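Side-chain contacts in mRNA interferase toxin YafQ (Escherichia coli, PDB 4MMG), which cleaves mRNA on the ribosome within lysine codons, halting translation elongation as the toxin of the DinJ-YafQ toxin-antitoxin pair: residues L32-T37 and A48-H53; R63-E68 and L73-T78. The protein carries 1 engineered substitution. One frame throughout, in Å; residues are numbered along the deposited sequence.

Overall arrangement
The two contacts follow one another along the chain, both segments of interaction 1 preceding those of interaction 2, and their centres lie about 7 Å apart. Interaction 1 ties helix 29-40 to the loop that leads into strand 53-54, at the border of the sheet. Interaction 2 is the hairpin of strands 63-66 and 71-77 inside that sheet. Between them run a backbone bond from His66 N to Tyr50 O and the carboxylate of Asp52, which binds Arg63 and Tyr75; Leu35 touches Tyr50, Ala65 and Leu73 alike. Helix 29-40 thus packs on the face carrying Ala65, Leu73 and Tyr75, and the loop is bound to the hairpin, whereas Asp64 lies on the other face, near engineered Gln90, at the inferred proton-donor position.

Interaction 1: L32-T37 and A48-H53; sequences LKYLMT and AVYKDH
With CG anti to the backbone N (chi1 171°), Leu35 sends its branched end from helix 29-40 toward the loop, while Tyr50, its CG anti to the carbonyl carbon (chi1 -67°), extends its ring to meet it. The two side chains run past each other in opposite directions. Leu35 CD1 settles over the middle of the Tyr50 ring, 3.8 Å from the centroid and 4° off the normal, a CH-pi contact in which the methyl is almost equally far from all six ring carbons. Leu35 CD2 comes near Tyr50 CD1, and Leu35 CB lies 4.0 Å from Tyr50 CE1. The opposite face of the ring carries Val49 CG1, set toward the rim. In this RelE-family toxin the contact fastens helix 29-40 to the 3-10 turn 48-50 ahead of strand 53-54, and Leu35 continues inward onto Ala65 and Leu73 of the sheet. Farther out, the Tyr34 and Tyr50 side chains cross at about a right angle. Tyr50 OH lies in the plane of the Tyr34 ring, at its edge, 3.5 Å from Tyr34 CD2. Beyond the turn, His53 ND1 donates a hydrogen bond of 3.0 Å to Lys51 O, fairly straight and close to the imidazole plane.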
# COMPACT_ATOMS: atom_id res chain seq x y z
N LEU A 32 -8.58 0.78 -3.69
CA LEU A 32 -7.26 0.20 -3.46
C LEU A 32 -6.65 -0.22 -4.79
O LEU A 32 -5.45 -0.01 -5.03
CB LEU A 32 -7.37 -0.99 -2.52
CG LEU A 32 -6.06 -1.77 -2.30
CD1 LEU A 32 -5.03 -0.88 -1.63
CD2 LEU A 32 -6.31 -3.04 -1.50
N LYS A 33 -7.46 -0.82 -5.65
CA LYS A 33 -6.98 -1.26 -6.96
C LYS A 33 -6.44 -0.08 -7.78
O LYS A 33 -5.41 -0.21 -8.44
CB LYS A 33 -8.09 -2.00 -7.72
CG LYS A 33 -8.42 -3.36 -7.08
CD LYS A 33 -9.65 -3.99 -7.71
CE LYS A 33 -9.98 -5.29 -6.99
NZ LYS A 33 -11.23 -5.93 -7.50
N TYR A 34 -7.12 1.07 -7.72
CA TYR A 34 -6.68 2.22 -8.50
C TYR A 34 -5.29 2.68 -8.05
O TYR A 34 -4.41 2.94 -8.88
CB TYR A 34 -7.70 3.35 -8.43
CG TYR A 34 -7.42 4.44 -9.44
CD1 TYR A 34 -7.73 4.26 -10.77
CD2 TYR A 34 -6.82 5.64 -9.06
CE1 TYR A 34 -7.47 5.24 -11.71
CE2 TYR A 34 -6.55 6.63 -9.99
CZ TYR A 34 -6.88 6.42 -11.32
OH TYR A 34 -6.63 7.38 -12.28
N LEU A 35 -5.10 2.76 -6.74
CA LEU A 35 -3.82 3.13 -6.17
C LEU A 35 -2.73 2.13 -6.55
O LEU A 35 -1.64 2.51 -6.97
CB LEU A 35 -3.94 3.24 -4.66
CG LEU A 35 -2.64 3.42 -3.87
CD1 LEU A 35 -1.88 4.65 -4.33
CD2 LEU A 35 -2.99 3.53 -2.40
N MET A 36 -3.04 0.84 -6.40
CA MET A 36 -2.08 -0.19 -6.77
C MET A 36 -1.68 -0.09 -8.24
O MET A 36 -0.51 -0.26 -8.57
CB MET A 36 -2.65 -1.58 -6.49
CG MET A 36 -2.85 -1.88 -5.01
SD MET A 36 -3.61 -3.50 -4.76
CE MET A 36 -2.31 -4.56 -5.29
N THR A 37 -2.64 0.20 -9.11
CA THR A 37 -2.35 0.31 -10.54
C THR A 37 -1.40 1.48 -10.83
O THR A 37 -0.49 1.36 -11.66
CB THR A 37 -3.63 0.38 -11.36
OG1 THR A 37 -4.38 -0.83 -11.16
CG2 THR A 37 -3.31 0.53 -12.84
N ALA A 48 -1.55 14.17 -4.64
CA ALA A 48 -1.50 14.63 -3.26
C ALA A 48 -2.56 13.99 -2.37
O ALA A 48 -2.34 13.86 -1.17
CB ALA A 48 -1.61 16.16 -3.21
N VAL A 49 -3.71 13.61 -2.94
CA VAL A 49 -4.82 13.07 -2.14
C VAL A 49 -4.41 11.84 -1.34
O VAL A 49 -4.98 11.56 -0.28
CB VAL A 49 -6.05 12.78 -3.03
CG1 VAL A 49 -5.79 11.63 -4.00
CG2 VAL A 49 -7.29 12.50 -2.17
N TYR A 50 -3.39 11.11 -1.80
CA TYR A 50 -2.94 9.92 -1.08
C TYR A 50 -2.04 10.21 0.12
O TYR A 50 -1.78 9.31 0.91
CB TYR A 50 -2.23 8.95 -2.03
CG TYR A 50 -3.15 8.34 -3.08
CD1 TYR A 50 -4.18 7.48 -2.70
CD2 TYR A 50 -2.97 8.60 -4.43
CE1 TYR A 50 -5.02 6.92 -3.65
CE2 TYR A 50 -3.81 8.05 -5.38
CZ TYR A 50 -4.82 7.20 -4.98
OH TYR A 50 -5.65 6.64 -5.93
N LYS A 51 -1.58 11.45 0.26
CA LYS A 51 -0.73 11.84 1.39
C LYS A 51 0.46 10.89 1.54
O LYS A 51 0.85 10.52 2.66
CB LYS A 51 -1.55 11.88 2.68
CG LYS A 51 -2.75 12.82 2.63
CD LYS A 51 -2.29 14.26 2.62
CE LYS A 51 -3.42 15.20 2.99
NZ LYS A 51 -2.90 16.54 3.39
N ASP A 52 1.03 10.50 0.41
CA ASP A 52 2.09 9.51 0.39
C ASP A 52 3.34 10.00 1.11
O ASP A 52 3.78 11.14 0.89
CB ASP A 52 2.42 9.14 -1.05
CG ASP A 52 3.39 8.00 -1.13
OD1 ASP A 52 3.01 6.86 -0.77
OD2 ASP A 52 4.54 8.24 -1.54
N HIS A 53 3.93 9.15 1.94
CA HIS A 53 5.13 9.53 2.69
C HIS A 53 5.89 8.33 3.21
O HIS A 53 5.31 7.25 3.39
CB HIS A 53 4.77 10.48 3.85
CG HIS A 53 3.98 9.83 4.94
ND1 HIS A 53 2.60 9.83 4.96
CD2 HIS A 53 4.37 9.18 6.06
CE1 HIS A 53 2.18 9.20 6.04
NE2 HIS A 53 3.24 8.80 6.73

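Interaction 2: R63-E68 and L73-T78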
# COMPACT_ATOMS: atom_id res chain seq x y z
N ARG A 63 6.70 2.83 2.77
CA ARG A 63 5.93 4.05 2.57
C ARG A 63 4.46 3.81 2.94
O ARG A 63 4.02 2.66 2.99
CB ARG A 63 6.01 4.54 1.13
CG ARG A 63 7.42 4.75 0.62
CD ARG A 63 7.45 5.38 -0.77
NE ARG A 63 6.95 6.75 -0.76
CZ ARG A 63 7.68 7.81 -0.41
NH1 ARG A 63 8.94 7.64 -0.04
NH2 ARG A 63 7.15 9.02 -0.43
N ASP A 64 3.74 4.90 3.17
CA ASP A 64 2.38 4.92 3.67
C ASP A 64 1.56 5.79 2.73
O ASP A 64 1.84 6.99 2.60
CB ASP A 64 2.40 5.56 5.08
CG ASP A 64 1.03 5.66 5.74
OD1 ASP A 64 -0.00 5.94 5.09
OD2 ASP A 64 0.99 5.52 6.98
N ALA A 65 0.56 5.21 2.06
CA ALA A 65 -0.41 6.00 1.30
C ALA A 65 -1.81 5.77 1.88
O ALA A 65 -2.15 4.65 2.25
CB ALA A 65 -0.39 5.63 -0.18
N HIS A 66 -2.61 6.83 1.94
CA HIS A 66 -3.97 6.70 2.46
C HIS A 66 -4.95 6.44 1.32
O HIS A 66 -5.11 7.28 0.43
CB HIS A 66 -4.39 7.97 3.20
CG HIS A 66 -3.97 8.02 4.63
ND1 HIS A 66 -2.66 8.20 5.03
CD2 HIS A 66 -4.69 7.93 5.78
CE1 HIS A 66 -2.60 8.22 6.35
NE2 HIS A 66 -3.82 8.05 6.83
N VAL A 67 -5.58 5.27 1.33
CA VAL A 67 -6.68 5.00 0.41
C VAL A 67 -7.90 5.82 0.86
O VAL A 67 -8.64 6.37 0.04
CB VAL A 67 -7.01 3.49 0.35
CG1 VAL A 67 -8.06 3.21 -0.74
CG2 VAL A 67 -5.75 2.68 0.12
N GLU A 68 -8.10 5.87 2.17
CA GLU A 68 -9.18 6.62 2.82
C GLU A 68 -8.60 7.11 4.15
O GLU A 68 -7.49 6.72 4.51
CB GLU A 68 -10.38 5.71 3.07
CG GLU A 68 -11.00 5.16 1.81
CD GLU A 68 -12.10 4.16 2.07
OE1 GLU A 68 -12.35 3.82 3.25
OE2 GLU A 68 -12.71 3.71 1.07
N LEU A 73 -2.34 1.89 2.86
CA LEU A 73 -1.52 0.92 2.16
C LEU A 73 -0.06 1.15 2.56
O LEU A 73 0.45 2.26 2.42
CB LEU A 73 -1.65 1.09 0.65
CG LEU A 73 -0.63 0.28 -0.17
CD1 LEU A 73 -0.92 -1.20 -0.05
CD2 LEU A 73 -0.60 0.70 -1.64
N ILE A 74 0.59 0.10 3.07
CA ILE A 74 2.02 0.13 3.33
C ILE A 74 2.70 -0.67 2.21
O ILE A 74 2.35 -1.83 1.94
CB ILE A 74 2.40 -0.48 4.69
CG1 ILE A 74 1.85 0.38 5.83
CG2 ILE A 74 3.91 -0.59 4.82
CD1 ILE A 74 2.07 -0.23 7.21
N TYR A 75 3.66 -0.04 1.55
CA TYR A 75 4.36 -0.66 0.44
C TYR A 75 5.84 -0.24 0.44
O TYR A 75 6.22 0.73 1.09
CB TYR A 75 3.68 -0.30 -0.90
CG TYR A 75 3.84 1.16 -1.25
CD1 TYR A 75 3.01 2.12 -0.69
CD2 TYR A 75 4.83 1.58 -2.12
CE1 TYR A 75 3.17 3.47 -0.99
CE2 TYR A 75 5.00 2.90 -2.43
CZ TYR A 75 4.17 3.85 -1.86
OH TYR A 75 4.36 5.17 -2.19
N LYS A 76 6.67 -0.99 -0.29
CA LYS A 76 8.06 -0.61 -0.46
C LYS A 76 8.30 -0.36 -1.94
O LYS A 76 7.79 -1.11 -2.78
CB LYS A 76 9.00 -1.70 0.07
CG LYS A 76 10.47 -1.44 -0.26
CD LYS A 76 11.38 -2.47 0.39
CE LYS A 76 11.54 -2.20 1.88
NZ LYS A 76 12.40 -3.24 2.52
N LEU A 77 9.05 0.69 -2.26
CA LEU A 77 9.38 0.99 -3.64
C LEU A 77 10.85 1.35 -3.77
O LEU A 77 11.32 2.35 -3.21
CB LEU A 77 8.50 2.12 -4.19
CG LEU A 77 8.74 2.47 -5.66
CD1 LEU A 77 8.30 1.33 -6.55
CD2 LEU A 77 7.98 3.74 -6.00
N THR A 78 11.59 0.51 -4.50
CA THR A 78 12.96 0.83 -4.88
C THR A 78 13.08 0.74 -6.40
O THR A 78 12.09 0.49 -7.09
CB THR A 78 13.96 -0.15 -4.24
OG1 THR A 78 13.84 -1.43 -4.88
CG2 THR A 78 13.70 -0.29 -2.74
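One face of the Tyr75 ring carries Arg63 CB, which stands 3.9 Å from the ring centroid and is displaced toward the rim, a CH-pi contact. Ala65 CB comes to the same ring obliquely, 4.2 Å from Tyr75 CE1. At the edge of the Arg63 guanidinium, in its plane, lies Tyr75 OH; the two flat groups are inclined by 58°. The Arg63 chain bends at chi3 (67°), bringing NE round to the phenol oxygen, yet the bond from Arg63 NE to Tyr75 OH is weak, 3.4 Å long and far from straight. The stronger partner of both groups is Asp52, whose OD2 forms a salt bridge with Arg63 NE while its OD1 is hydrogen-bonded to Tyr75 OH. One carboxylate therefore holds the guanidinium and the phenol side by side.

Beneath these side chains the backbones pair antiparallel. Arg63 with Tyr75 and Ala65 with Leu73 are hydrogen-bonded pairs, the last including a nearly linear 2.8 Å bond from Leu73 N to Ala65 O. Asp64 and Ile74 form the non-hydrogen-bonded pair between them, where Ile74 CA makes a C-H...O contact with Arg63 O at 3.2 Å.

Leu73 and Tyr75 face helix 29-40, touching Leu35 and Leu39, whereas Ile74 packs on helix 90-94 on the other side. Past Ala65, Val67 and Glu68 together oppose Trp71, a classic beta bulge in a hairpin of the RelE-type toxin sheet, with Asp64 about 6 Å, side chain to side chain, from Gln90, the engineered residue at the inferred proton-donor position.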